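Local coordinates for Lmo2470 protein (Listeria monocytogenes EGD-e, PDB 5HL3) that is an internalin that binds calcium ions, interacts with afadin and facilitates crossing of the basement membrane, at residues A[10-15]-A[36-42]; A[25-30]-A[50-55]; A[302-306]-A[336-340]. The contacts are given in a common frame with arbitrary orientation. Where two conformers were deposited one is given. Numbering follows the deposited sequence.

How the interactions relate
Interactions 1 and 2 adjoin at the N-terminal end of the chain, their centres 14 Å apart. Helix 21-30 joins them: Val36 CG1 of interaction 1 packs 3.7 Å from Lys25 N, and Ile14 CD1 lies 3.9 Å from Ala28 CA, while the Asp26 and Asn30 side chains of the same helix meet the outermost strand, 50-53, of the parallel repeat sheet and the loop after it in interaction 2. Interaction 3 belongs to the β domain at the other end, its centre 75 Å from that of interaction 1 and 61 Å from that of interaction 2. Calcium is bound directly in interactions 1 and 3, by Asp38 and Asp339, and another ion lies about 5 Å from the Glu54 side chain of interaction 2.

Interaction 1 of 3, residues A[10-15]-A[36-42]. With CA (calcium ion), chain C.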
loop_
_atom_site.group_PDB
_atom_site.type_symbol
_atom_site.label_atom_id
_atom_site.label_comp_id
_atom_site.label_asym_id
_atom_site.label_seq_id
_atom_site.Cartn_x
_atom_site.Cartn_y
_atom_site.Cartn_z
ATOM N N LEU A 10 -34.406 27.314 -11.875
ATOM C CA LEU A 10 -33.555 27.872 -12.935
ATOM C C LEU A 10 -34.424 28.515 -14.016
ATOM O O LEU A 10 -35.572 28.123 -14.168
ATOM C CB LEU A 10 -32.735 26.745 -13.563
ATOM C CG LEU A 10 -31.782 26.007 -12.618
ATOM C CD1 LEU A 10 -31.045 24.868 -13.336
ATOM C CD2 LEU A 10 -30.779 26.980 -12.008
ATOM N N PRO A 11 -33.898 29.447 -14.815
ATOM C CA PRO A 11 -32.544 29.963 -14.743
ATOM C C PRO A 11 -32.276 30.795 -13.499
ATOM O O PRO A 11 -33.201 31.342 -12.895
ATOM C CB PRO A 11 -32.430 30.859 -16.008
ATOM C CG PRO A 11 -33.523 30.385 -16.914
ATOM C CD PRO A 11 -34.627 29.971 -15.989
ATOM N N ALA A 12 -31.003 30.890 -13.125
ATOM C CA ALA A 12 -30.591 31.675 -11.948
ATOM C C ALA A 12 -29.117 31.978 -11.983
ATOM O O ALA A 12 -28.344 31.184 -12.527
ATOM C CB ALA A 12 -30.907 30.898 -10.656
ATOM N N PRO A 13 -28.700 33.089 -11.342
ATOM C CA PRO A 13 -27.254 33.319 -11.154
ATOM C C PRO A 13 -26.595 32.158 -10.402
ATOM O O PRO A 13 -27.175 31.583 -9.496
ATOM C CB PRO A 13 -27.218 34.606 -10.304
ATOM C CG PRO A 13 -28.474 35.316 -10.695
ATOM C CD PRO A 13 -29.494 34.226 -10.811
ATOM N N ILE A 14 -25.365 31.853 -10.806
ATOM C CA ILE A 14 -24.581 30.778 -10.157
ATOM C C ILE A 14 -24.546 30.957 -8.632
ATOM O O ILE A 14 -24.716 29.988 -7.868
ATOM C CB ILE A 14 -23.146 30.732 -10.767
ATOM C CG1 ILE A 14 -23.192 30.185 -12.191
ATOM C CG2 ILE A 14 -22.202 29.873 -9.915
ATOM C CD1 ILE A 14 -21.904 30.368 -12.956
ATOM N N ILE A 15 -24.334 32.186 -8.188
ATOM C CA ILE A 15 -24.213 32.477 -6.757
ATOM C C ILE A 15 -25.508 32.226 -5.984
ATOM O O ILE A 15 -25.463 32.022 -4.776
ATOM C CB ILE A 15 -23.668 33.913 -6.552
ATOM C CG1 ILE A 15 -23.247 34.189 -5.091
ATOM C CG2 ILE A 15 -24.662 34.964 -7.037
ATOM C CD1 ILE A 15 -22.169 33.302 -4.535
ATOM N N VAL A 36 -19.465 34.580 -11.053
ATOM C CA VAL A 36 -20.466 33.891 -10.245
ATOM C C VAL A 36 -21.836 34.557 -10.358
ATOM O O VAL A 36 -22.826 33.980 -9.961
ATOM C CB VAL A 36 -20.084 33.786 -8.757
ATOM C CG1 VAL A 36 -18.785 32.993 -8.606
ATOM C CG2 VAL A 36 -19.993 35.145 -8.042
ATOM N N ASN A 37 -21.886 35.772 -10.906
ATOM C CA ASN A 37 -23.173 36.432 -11.130
ATOM C C ASN A 37 -23.832 35.986 -12.408
ATOM O O ASN A 37 -25.002 36.291 -12.621
ATOM C CB ASN A 37 -23.018 37.941 -11.105
ATOM C CG ASN A 37 -22.551 38.445 -9.756
ATOM O OD1 ASN A 37 -22.838 37.864 -8.724
ATOM N ND2 ASN A 37 -21.770 39.515 -9.766
ATOM N N ASP A 38 -23.126 35.234 -13.255
ATOM C CA ASP A 38 -23.708 34.798 -14.527
ATOM C C ASP A 38 -24.888 33.845 -14.311
ATOM O O ASP A 38 -24.879 32.977 -13.420
ATOM C CB ASP A 38 -22.676 34.104 -15.415
ATOM C CG ASP A 38 -21.658 35.061 -16.032
ATOM O OD1 ASP A 38 -21.968 36.225 -16.275
ATOM O OD2 ASP A 38 -20.520 34.601 -16.312
ATOM N N VAL A 39 -25.902 34.022 -15.162
ATOM C CA VAL A 39 -27.128 33.225 -15.114
ATOM C C VAL A 39 -26.918 31.919 -15.877
ATOM O O VAL A 39 -26.432 31.917 -17.012
ATOM C CB VAL A 39 -28.304 34.019 -15.708
ATOM C CG1 VAL A 39 -29.532 33.140 -15.861
ATOM C CG2 VAL A 39 -28.585 35.224 -14.815
ATOM N N ILE A 40 -27.270 30.826 -15.217
ATOM C CA ILE A 40 -27.196 29.484 -15.804
ATOM C C ILE A 40 -28.566 28.846 -15.873
ATOM O O ILE A 40 -29.471 29.178 -15.116
ATOM C CB ILE A 40 -26.232 28.557 -15.034
ATOM C CG1 ILE A 40 -26.607 28.438 -13.552
ATOM C CG2 ILE A 40 -24.802 29.011 -15.253
ATOM C CD1 ILE A 40 -25.981 27.231 -12.877
ATOM N N ASP A 41 -28.702 27.900 -16.810
ATOM C CA ASP A 41 -29.938 27.132 -16.945
ATOM C C ASP A 41 -29.608 25.643 -16.923
ATOM O O ASP A 41 -28.459 25.241 -16.793
ATOM C CB ASP A 41 -30.730 27.555 -18.183
ATOM C CG ASP A 41 -29.997 27.368 -19.488
ATOM O OD1 ASP A 41 -29.050 26.564 -19.582
ATOM O OD2 ASP A 41 -30.394 28.053 -20.489
ATOM N N GLN A 42 -30.624 24.802 -17.026
ATOM C CA GLN A 42 -30.407 23.360 -16.921
ATOM C C GLN A 42 -29.498 22.844 -18.046
ATOM O O GLN A 42 -28.695 21.933 -17.834
ATOM C CB GLN A 42 -31.738 22.595 -16.867
ATOM C CG GLN A 42 -31.574 21.122 -16.541
ATOM C CD GLN A 42 -30.935 20.892 -15.179
ATOM O OE1 GLN A 42 -31.376 21.473 -14.189
ATOM N NE2 GLN A 42 -29.938 20.030 -15.116
HETATM CA CA CA C . -21.351 38.094 -17.542
HETATM O O HOH W 1 -19.513 36.448 -18.166
HETATM O O HOH W 2 -21.627 39.058 -15.405
HETATM O O HOH W 3 -22.051 36.842 -19.399
HETATM O O HOH W 4 -20.119 39.068 -19.355
#
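Leu10 opens the contact by laying CD1 3.9 Å from Asp41 C, where helix 42-46 begins with Asp41 as its N-cap. A cis peptide bond precedes Pro11, whose CB packs 3.7 Å from Val39 CG1. Ala12 and Ile40 form a hydrogen-bonded antiparallel pair: Ala12 N donates to Ile40 O (3.0 Å), and Ile40 N returns a bond to Ala12 O (2.9 Å). Pro13 then faces Val39 in a non-hydrogen-bonded pair, the two CA atoms 4.0 Å apart, and serves as N-cap of helix 14-17. The first turn of that helix has amides to spare, and the opposing loop satisfies two of them: Ile14 N bonds Asp38 O and Ile15 N bonds Val36 O, each at 2.9 Å. Ile14 CG1 also packs 3.7 Å from Ile40 CG2, on the side facing Ala28 and Leu31. The CA-to-CB bond of Asp38 points away from the 10-15 segment; OD1 binds calcium at 2.3 Å, four waters also bind the ion, and OD2 accepts from water 1 (2.8 Å) and from Ser35 N. A two-residue β bridge whose strands each lead into a helix is consistent with the EF-hand-like cap of internalins. The chemistry implies a division: backbone bonds and apolar packing join the segments, whereas the ion is bound beside the pairing through the Asp38 side chain, while Asp38 O serves the pairing.

Interaction 2 of 3, residues A[25-30]-A[50-55]; sequences KDMAKN and GLGFET
Asp26, Glu54 and Asn30 have the most surface covered where the regular α-helix 25-30 (Asn30 N to Asp26 O, 2.9 Å) crosses the extended strand 50-53, the short axes 8.0 Å apart at closest and at 140° between N-to-C directions, roughly antiparallel. Asp26 sits over Phe53 (CA-CA 5.8 Å) and Asn30 over Leu51 (6.1 Å). Both helix side chains are m rotamers and reach the backbone of 50-55, Asn30 within the strand and Asp26 just past its end. Asp26 OD2 receives Glu54 N (2.8 Å) and Thr55 N (3.0 Å), while Asp26 OD1 accepts the hydroxyl of Thr55 OG1 (2.6 Å). Asn30 brackets Gly52, with OD1 accepting from Gly52 N (2.9 Å) and ND2 donating to Gly52 O (3.0 Å), as a neighbouring strand would. Glu54 leaves the extended strand at phi/psi -148/-3; its p, t side chain places OE1 3.3 Å from Lys29 NZ in a salt bridge with a weak hydrogen bond, and OE2 a long 4.0 Å from Lys25 NZ. Lys25 NZ donates to Thr55 OG1 (2.9 Å). Selenomethionine Met27 has CE 4.0 Å from Leu51 CD2 and SE 4.1 Å from Phe53 CE1, an oblique Met-aromatic contact. The strand's other edge pairs in parallel with strand 76-79, so the helix covers the outermost strand of the repeat sheet: the N-terminal cap of an internalin leucine-rich-repeat domain.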
loop_
_atom_site.group_PDB
_atom_site.type_symbol
_atom_site.label_atom_id
_atom_site.label_comp_id
_atom_site.label_asym_id
_atom_site.label_seq_id
_atom_site.Cartn_x
_atom_site.Cartn_y
_atom_site.Cartn_z
ATOM N N LYS A 25 -17.385 30.006 -6.977
ATOM C CA LYS A 25 -16.182 30.252 -7.784
ATOM C C LYS A 25 -15.802 28.988 -8.560
ATOM O O LYS A 25 -15.575 29.035 -9.774
ATOM C CB LYS A 25 -15.030 30.710 -6.877
ATOM C CG LYS A 25 -13.644 30.734 -7.506
ATOM C CD LYS A 25 -12.604 31.430 -6.632
ATOM C CE LYS A 25 -11.173 31.232 -7.158
ATOM N NZ LYS A 25 -10.656 29.833 -6.965
ATOM N N ASP A 26 -15.748 27.854 -7.859
ATOM C CA ASP A 26 -15.386 26.596 -8.513
ATOM C C ASP A 26 -16.455 26.169 -9.511
ATOM O O ASP A 26 -16.123 25.675 -10.584
ATOM C CB ASP A 26 -15.123 25.501 -7.487
ATOM C CG ASP A 26 -13.815 25.709 -6.731
ATOM O OD1 ASP A 26 -13.108 26.730 -6.971
ATOM O OD2 ASP A 26 -13.527 24.838 -5.866
HETATM N N MSE A 27 -17.717 26.419 -9.203
HETATM C CA MSE A 27 -18.779 26.072 -10.167
HETATM C C MSE A 27 -18.710 26.948 -11.406
HETATM O O MSE A 27 -18.934 26.454 -12.497
HETATM C CB MSE A 27 -20.153 26.116 -9.497
HETATM C CG MSE A 27 -20.386 24.932 -8.558
HETATM SE SE MSE A 27 -20.156 23.155 -9.424
HETATM C CE MSE A 27 -21.155 23.491 -11.070
ATOM N N ALA A 28 -18.411 28.234 -11.265
ATOM C CA ALA A 28 -18.253 29.091 -12.437
ATOM C C ALA A 28 -17.133 28.577 -13.332
ATOM O O ALA A 28 -17.245 28.579 -14.558
ATOM C CB ALA A 28 -18.006 30.548 -12.019
ATOM N N LYS A 29 -16.039 28.122 -12.721
ATOM C CA LYS A 29 -14.937 27.563 -13.504
ATOM C C LYS A 29 -15.392 26.273 -14.212
ATOM O O LYS A 29 -15.118 26.071 -15.395
ATOM C CB LYS A 29 -13.733 27.300 -12.605
ATOM C CG LYS A 29 -12.516 26.840 -13.384
ATOM C CD LYS A 29 -11.329 26.618 -12.480
ATOM C CE LYS A 29 -10.270 25.818 -13.222
ATOM N NZ LYS A 29 -9.272 25.183 -12.341
ATOM N N ASN A 30 -16.085 25.384 -13.494
ATOM C CA ASN A 30 -16.605 24.156 -14.106
ATOM C C ASN A 30 -17.537 24.449 -15.290
ATOM O O ASN A 30 -17.503 23.754 -16.306
ATOM C CB ASN A 30 -17.358 23.319 -13.067
ATOM C CG ASN A 30 -16.433 22.538 -12.141
ATOM O OD1 ASN A 30 -15.467 21.937 -12.589
ATOM N ND2 ASN A 30 -16.753 22.516 -10.868
ATOM N N GLY A 50 -17.881 16.436 -15.734
ATOM C CA GLY A 50 -16.977 16.345 -14.577
ATOM C C GLY A 50 -17.049 17.598 -13.763
ATOM O O GLY A 50 -17.442 18.657 -14.286
ATOM N N LEU A 51 -16.765 17.468 -12.468
ATOM C CA LEU A 51 -16.701 18.590 -11.566
ATOM C C LEU A 51 -15.348 18.582 -10.876
ATOM O O LEU A 51 -14.943 17.564 -10.285
ATOM C CB LEU A 51 -17.778 18.519 -10.492
ATOM C CG LEU A 51 -19.221 18.538 -10.987
ATOM C CD1 LEU A 51 -20.148 18.238 -9.848
ATOM C CD2 LEU A 51 -19.550 19.853 -11.660
ATOM N N GLY A 52 -14.660 19.713 -10.936
ATOM C CA GLY A 52 -13.404 19.912 -10.209
ATOM C C GLY A 52 -13.590 20.925 -9.097
ATOM O O GLY A 52 -14.331 21.897 -9.253
ATOM N N PHE A 53 -12.892 20.718 -7.978
ATOM C CA PHE A 53 -12.924 21.635 -6.844
ATOM C C PHE A 53 -11.518 21.960 -6.404
ATOM O O PHE A 53 -10.651 21.087 -6.372
ATOM C CB PHE A 53 -13.778 21.067 -5.699
ATOM C CG PHE A 53 -15.205 20.874 -6.106
ATOM C CD1 PHE A 53 -16.042 21.959 -6.239
ATOM C CD2 PHE A 53 -15.686 19.632 -6.498
ATOM C CE1 PHE A 53 -17.347 21.820 -6.722
ATOM C CE2 PHE A 53 -16.988 19.495 -6.987
ATOM C CZ PHE A 53 -17.806 20.594 -7.100
ATOM N N GLU A 54 -11.279 23.221 -6.105
ATOM C CA GLU A 54 -9.919 23.664 -5.744
ATOM C C GLU A 54 -9.864 24.804 -4.752
ATOM O O GLU A 54 -8.780 25.171 -4.322
ATOM C CB GLU A 54 -9.162 24.051 -7.008
ATOM C CG GLU A 54 -9.774 25.263 -7.694
ATOM C CD GLU A 54 -8.987 25.813 -8.878
ATOM O OE1 GLU A 54 -8.041 25.134 -9.333
ATOM O OE2 GLU A 54 -9.374 26.925 -9.323
ATOM N N THR A 55 -11.001 25.346 -4.340
ATOM C CA THR A 55 -11.011 26.489 -3.395
ATOM C C THR A 55 -11.131 25.917 -1.987
ATOM O O THR A 55 -12.124 25.255 -1.635
ATOM C CB THR A 55 -12.110 27.500 -3.745
ATOM O OG1 THR A 55 -11.834 28.010 -5.062
ATOM C CG2 THR A 55 -12.101 28.684 -2.797
HETATM O O HOH W 5 -11.779 28.053 -9.018
HETATM O O HOH W 6 -13.659 24.221 -10.559
HETATM O O HOH W 7 -8.377 27.880 -11.631
HETATM O O HOH W 8 -16.577 20.888 -15.955
#

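Interaction 3 of 3, residues A[302-306]-A[336-340]; sequences TGEYI and YKLDV. With CA (calcium ion), chain H.
This is an antiparallel β pairing inside the C-terminal β domain, between extended segments of strands 301-306 and 334-345, axes 4.7 Å apart at closest and running at 157°. Glu304 and Asp339 form the hydrogen-bonded pair (CA-CA 5.4 Å), N to O 3.0 Å in both directions; Ile306 N bonds Lys337 O (2.9 Å). Lys337 (m, t, m, m) brings NZ to Ile306 O (3.1 Å), and water 10 bridges Ile306 O and Lys337 N. Gly303 with Val340 and Tyr305 with Leu338 are non-hydrogen-bonded pairs, CA-CA 4.4 and 4.5 Å. Tyr305 (p) and Tyr336 (m) form an offset edge-to-face stack, the edge of Tyr336 toward Tyr305, centroids 5.6 Å apart, planes at 72°. On the face of Glu304 and Asp339, the t rotamer of Asp339 puts OD2 2.5 Å from a calcium ion that also binds four waters, Ser353 and Asp355; OD1 bonds Ser341 and water 9. Strands 310-318 and 350-360 flank the pair, consistent with the immunoglobulin-like E-set fold of DUF3244 domains.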
loop_
_atom_site.group_PDB
_atom_site.type_symbol
_atom_site.label_atom_id
_atom_site.label_comp_id
_atom_site.label_asym_id
_atom_site.label_seq_id
_atom_site.Cartn_x
_atom_site.Cartn_y
_atom_site.Cartn_z
ATOM N N THR A 302 30.350 -12.727 2.160
ATOM C CA THR A 302 31.325 -12.195 3.112
ATOM C C THR A 302 30.857 -12.372 4.541
ATOM O O THR A 302 29.682 -12.512 4.807
ATOM C CB THR A 302 31.554 -10.684 2.845
ATOM O OG1 THR A 302 30.354 -9.947 3.120
ATOM C CG2 THR A 302 32.016 -10.460 1.425
ATOM N N GLY A 303 31.820 -12.402 5.446
ATOM C CA GLY A 303 31.558 -12.541 6.884
ATOM C C GLY A 303 32.401 -11.559 7.641
ATOM O O GLY A 303 33.482 -11.194 7.196
ATOM N N GLU A 304 31.914 -11.142 8.806
ATOM C CA GLU A 304 32.635 -10.192 9.628
ATOM C C GLU A 304 32.139 -10.275 11.052
ATOM O O GLU A 304 31.093 -10.867 11.313
ATOM C CB GLU A 304 32.433 -8.777 9.096
ATOM C CG GLU A 304 30.996 -8.291 9.189
ATOM C CD GLU A 304 30.720 -7.015 8.423
ATOM O OE1 GLU A 304 31.425 -6.720 7.450
ATOM O OE2 GLU A 304 29.735 -6.330 8.764
ATOM N N TYR A 305 32.915 -9.713 11.976
ATOM C CA TYR A 305 32.431 -9.534 13.343
ATOM C C TYR A 305 32.556 -8.073 13.711
ATOM O O TYR A 305 33.444 -7.368 13.227
ATOM C CB TYR A 305 33.061 -10.494 14.352
ATOM C CG TYR A 305 34.486 -10.234 14.741
ATOM C CD1 TYR A 305 35.544 -10.613 13.916
ATOM C CD2 TYR A 305 34.788 -9.686 15.985
ATOM C CE1 TYR A 305 36.860 -10.434 14.308
ATOM C CE2 TYR A 305 36.098 -9.500 16.386
ATOM C CZ TYR A 305 37.124 -9.861 15.538
ATOM O OH TYR A 305 38.416 -9.664 15.974
ATOM N N ILE A 306 31.649 -7.638 14.587
ATOM C CA ILE A 306 31.404 -6.224 14.849
ATOM C C ILE A 306 31.688 -5.948 16.284
ATOM O O ILE A 306 30.940 -6.385 17.153
ATOM C CB ILE A 306 29.923 -5.844 14.542
ATOM C CG1 ILE A 306 29.523 -6.196 13.086
ATOM C CG2 ILE A 306 29.627 -4.382 14.906
ATOM C CD1 ILE A 306 28.820 -7.542 12.912
ATOM N N TYR A 336 30.412 -12.193 20.806
ATOM C CA TYR A 336 30.616 -11.579 19.500
ATOM C C TYR A 336 29.337 -11.426 18.705
ATOM O O TYR A 336 28.420 -12.241 18.826
ATOM C CB TYR A 336 31.582 -12.443 18.683
ATOM C CG TYR A 336 32.966 -12.545 19.296
ATOM C CD1 TYR A 336 33.263 -13.496 20.263
ATOM C CD2 TYR A 336 33.999 -11.694 18.875
ATOM C CE1 TYR A 336 34.526 -13.585 20.819
ATOM C CE2 TYR A 336 35.260 -11.776 19.419
ATOM C CZ TYR A 336 35.530 -12.716 20.392
ATOM O OH TYR A 336 36.798 -12.769 20.928
ATOM N N LYS A 337 29.286 -10.368 17.894
ATOM C CA LYS A 337 28.196 -10.119 16.936
ATOM C C LYS A 337 28.755 -10.438 15.549
ATOM O O LYS A 337 29.694 -9.770 15.101
ATOM C CB LYS A 337 27.765 -8.675 16.972
ATOM C CG LYS A 337 27.153 -8.230 18.285
ATOM C CD LYS A 337 26.428 -6.893 18.151
ATOM C CE LYS A 337 27.385 -5.735 17.898
ATOM N NZ LYS A 337 28.502 -5.612 18.854
ATOM N N LEU A 338 28.211 -11.468 14.914
ATOM C CA LEU A 338 28.639 -11.914 13.572
ATOM C C LEU A 338 27.629 -11.480 12.515
ATOM O O LEU A 338 26.447 -11.322 12.798
ATOM C CB LEU A 338 28.813 -13.440 13.510
ATOM C CG LEU A 338 30.192 -13.987 13.893
ATOM C CD1 LEU A 338 30.636 -13.556 15.276
ATOM C CD2 LEU A 338 30.285 -15.507 13.746
ATOM N N ASP A 339 28.125 -11.300 11.294
ATOM C CA ASP A 339 27.310 -10.923 10.127
ATOM C C ASP A 339 27.801 -11.666 8.917
ATOM O O ASP A 339 29.014 -11.748 8.705
ATOM C CB ASP A 339 27.406 -9.429 9.866
ATOM C CG ASP A 339 26.877 -9.029 8.506
ATOM O OD1 ASP A 339 27.417 -9.431 7.450
ATOM O OD2 ASP A 339 25.972 -8.234 8.482
ATOM N N VAL A 340 26.879 -12.272 8.167
ATOM C CA VAL A 340 27.169 -12.797 6.834
ATOM C C VAL A 340 26.305 -12.002 5.858
ATOM O O VAL A 340 25.089 -11.842 6.057
ATOM C CB VAL A 340 26.882 -14.303 6.714
ATOM C CG1 VAL A 340 26.770 -14.767 5.260
ATOM C CG2 VAL A 340 27.991 -15.084 7.360
HETATM CA CA CA H . 23.966 -6.975 9.331
HETATM O O HOH W 9 29.764 -9.535 5.970
HETATM O O HOH W 10 31.531 -8.591 18.327
HETATM O O HOH W 11 21.547 -7.299 8.861
HETATM O O HOH W 12 24.370 -5.087 8.076
HETATM O O HOH W 13 25.694 -6.062 10.776
HETATM O O HOH W 14 22.879 -5.403 10.797
#